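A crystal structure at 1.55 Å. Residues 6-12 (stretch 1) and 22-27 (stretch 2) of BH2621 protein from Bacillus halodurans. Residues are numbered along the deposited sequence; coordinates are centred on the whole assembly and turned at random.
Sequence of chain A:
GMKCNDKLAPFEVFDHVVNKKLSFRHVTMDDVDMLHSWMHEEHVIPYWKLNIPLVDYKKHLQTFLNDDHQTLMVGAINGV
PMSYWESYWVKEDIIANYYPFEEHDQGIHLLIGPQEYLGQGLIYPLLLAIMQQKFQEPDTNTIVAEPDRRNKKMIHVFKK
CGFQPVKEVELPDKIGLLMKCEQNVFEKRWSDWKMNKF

Stretch 1 (6-12) DKLAPFE
Stretch 2, residues 22-27: LSFRHV

A short antiparallel pairing often owes much of its contact to the side chains that flank a minimal backbone ladder, and residues 6-12 and 22-27 of BH2621 illustrate the principle. The touching segments run 151° apart end to end. Residues 22-26 are strand, with phi/psi -108/127, -138/139, -124/128, -132/160 and -66/136 in turn. Lys7 to Pro10 is extended loop (-82/149, -69/126, -75/151, -66/153), and strand begins at Phe11 (-156/159) and Glu12 (-139/129).

The register is set by Phe11 opposite Phe24, a hydrogen-bonded pair with Phe11 CA 5.4 Å from Phe24 CA. Phe11 N donates to Phe24 O at 3.0 Å, and Phe24 N donates to Phe11 O at 2.8 Å and 177°, almost perfectly linear. The next pair is of the non-hydrogen-bonded kind, with Glu12 CA 4.1 Å from Ser23 CA. Two CA-H...O contacts flank it: Glu12 CA lies 3.2 Å from Leu22 O, and Ser23 CA lies 3.4 Å from Phe11 O, which also accepts the Phe24 N-H.

Phe11 and Phe24 project from the same face of the sheet but with different rotamers. Phe11 takes chi1 62° (p) with chi2 -88°, which brings the end of its side chain nearer the partner strand and places its ring over Phe24 CB; that carbon sits 3.9 Å from the Phe11 ring centroid, 20° off the normal. Phe24 takes chi1 -74° (m) with chi2 77°. The Phe11 and Phe24 ring planes are inclined by only 19° and their centroids are 4.5 Å apart, but the rings are slid so far that they barely overlap. Phe11 CZ lies over one face of the Phe24 ring, 3.2 Å from Phe24 CD1.

On the other face, Glu12 CB is 3.9 Å from Ser23 CB. Glu12 is extended (chi1 174°, chi2 -179°, both t; chi3 -7°), while Ser23 adopts p at 54°. Leu22 is m, t (-48°, -175°).

Beyond the ladder the His26 side chain supplies the next hydrogen bond. Its CA-to-CB bond points sideways, but chi1 -71° (m) and chi2 167° bring the ring to the first stretch, where His26 NE2 donates to Leu8 O at 2.7 Å and 165°. The acceptor lies at the ring edge, as expected for an N-H in the imidazole plane. Leu8 is t, p (-177°, 60°). Pro10 (C-gamma endo) places CD 4.2 Å from the His26 ring centroid, 30° off the normal, an off-centre CH-pi contact. Pro10 CA lies 3.2 Å from Phe24 O and 4.7 Å from Arg25 CA. Lys7 (m, m, t; chi4 147°) points its CA-to-CB bond toward the second stretch, but its end leads away.

The CA-to-CB bond of Arg25 points away from the first stretch. With chi1 62° (p), chi2 167° and chi3 179° (both t), and chi4 83°, its extended chain runs across the strand direction, and Arg25 NH1 donates to His26 O at 3.1 Å (135°).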

# COMPACT_ATOMS: atom_id res chain seq x y z
N ASP A 6 5.80 -10.51 -13.60
CA ASP A 6 4.79 -10.68 -12.52
C ASP A 6 4.54 -9.37 -11.78
O ASP A 6 3.79 -9.37 -10.79
CB ASP A 6 5.27 -11.71 -11.49
N LYS A 7 5.13 -8.26 -12.25
CA LYS A 7 5.08 -6.98 -11.52
C LYS A 7 3.81 -6.21 -11.77
O LYS A 7 3.22 -6.28 -12.83
CB LYS A 7 6.26 -6.08 -11.90
CG LYS A 7 7.64 -6.70 -11.68
CD LYS A 7 8.21 -6.53 -10.27
CE LYS A 7 9.47 -7.40 -10.05
NZ LYS A 7 10.50 -6.82 -9.11
N LEU A 8 3.39 -5.46 -10.77
CA LEU A 8 2.22 -4.63 -10.90
C LEU A 8 2.54 -3.52 -11.88
O LEU A 8 3.52 -2.81 -11.72
CB LEU A 8 1.83 -4.06 -9.54
CG LEU A 8 0.55 -3.19 -9.48
CD1 LEU A 8 -0.71 -4.03 -9.93
CD2 LEU A 8 0.27 -2.60 -8.12
N ALA A 9 1.73 -3.35 -12.91
CA ALA A 9 2.02 -2.34 -13.91
C ALA A 9 1.74 -0.91 -13.47
O ALA A 9 0.79 -0.65 -12.72
CB ALA A 9 1.17 -2.61 -15.18
N PRO A 10 2.50 0.04 -14.02
CA PRO A 10 2.18 1.45 -13.79
C PRO A 10 0.83 1.82 -14.42
O PRO A 10 0.39 1.17 -15.40
CB PRO A 10 3.32 2.19 -14.50
CG PRO A 10 3.69 1.32 -15.58
CD PRO A 10 3.61 -0.08 -14.98
N PHE A 11 0.20 2.83 -13.84
CA PHE A 11 -1.11 3.26 -14.31
C PHE A 11 -1.38 4.70 -13.96
O PHE A 11 -0.73 5.26 -13.10
CB PHE A 11 -2.22 2.33 -13.77
CG PHE A 11 -2.35 2.31 -12.28
CD1 PHE A 11 -1.61 1.43 -11.51
CD2 PHE A 11 -3.20 3.20 -11.65
CE1 PHE A 11 -1.77 1.42 -10.08
CE2 PHE A 11 -3.35 3.19 -10.26
CZ PHE A 11 -2.65 2.34 -9.51
N GLU A 12 -2.30 5.29 -14.67
CA GLU A 12 -2.76 6.65 -14.43
C GLU A 12 -4.28 6.69 -14.59
O GLU A 12 -4.84 6.25 -15.61
CB GLU A 12 -2.07 7.67 -15.31
CG GLU A 12 -2.68 9.07 -15.14
CD GLU A 12 -2.08 10.13 -16.00
OE1 GLU A 12 -1.06 9.86 -16.70
OE2 GLU A 12 -2.69 11.23 -16.05
N LEU A 22 -4.45 10.65 -10.65
CA LEU A 22 -3.68 9.74 -9.81
C LEU A 22 -2.76 8.96 -10.73
O LEU A 22 -3.19 8.36 -11.71
CB LEU A 22 -4.57 8.76 -9.09
CG LEU A 22 -5.79 9.33 -8.36
CD1 LEU A 22 -6.48 8.19 -7.60
CD2 LEU A 22 -5.41 10.49 -7.48
N SER A 23 -1.49 8.97 -10.42
CA SER A 23 -0.58 8.16 -11.24
C SER A 23 0.45 7.43 -10.38
O SER A 23 0.98 7.93 -9.38
CB SER A 23 0.10 8.96 -12.30
OG SER A 23 0.75 10.07 -11.82
N PHE A 24 0.66 6.20 -10.80
CA PHE A 24 1.54 5.25 -10.10
C PHE A 24 2.60 4.73 -11.05
O PHE A 24 2.29 4.25 -12.15
CB PHE A 24 0.74 4.08 -9.59
CG PHE A 24 -0.13 4.37 -8.40
CD1 PHE A 24 -1.32 5.06 -8.56
CD2 PHE A 24 0.19 3.88 -7.16
CE1 PHE A 24 -2.18 5.29 -7.47
CE2 PHE A 24 -0.65 4.13 -6.05
CZ PHE A 24 -1.81 4.84 -6.21
N ARG A 25 3.86 4.82 -10.64
CA ARG A 25 4.97 4.38 -11.44
C ARG A 25 5.88 3.52 -10.61
O ARG A 25 5.90 3.61 -9.40
CB ARG A 25 5.76 5.57 -11.99
CG ARG A 25 6.41 6.50 -10.96
CD ARG A 25 7.40 7.44 -11.56
NE ARG A 25 8.01 8.34 -10.59
CZ ARG A 25 9.04 8.02 -9.82
NH1 ARG A 25 9.51 6.80 -9.84
NH2 ARG A 25 9.55 8.90 -8.97
N HIS A 26 6.69 2.73 -11.29
CA HIS A 26 7.70 1.93 -10.64
C HIS A 26 8.75 2.83 -10.04
O HIS A 26 9.18 3.84 -10.61
CB HIS A 26 8.38 0.93 -11.60
CG HIS A 26 7.50 -0.21 -12.00
ND1 HIS A 26 7.82 -1.04 -13.04
CD2 HIS A 26 6.25 -0.56 -11.62
CE1 HIS A 26 6.86 -1.94 -13.20
NE2 HIS A 26 5.90 -1.68 -12.34
N VAL A 27 9.13 2.47 -8.82
CA VAL A 27 10.26 3.10 -8.19
C VAL A 27 11.57 2.73 -8.96
O VAL A 27 11.72 1.63 -9.53
CB VAL A 27 10.34 2.67 -6.72
CG1 VAL A 27 11.71 3.02 -6.10
CG2 VAL A 27 9.15 3.22 -5.88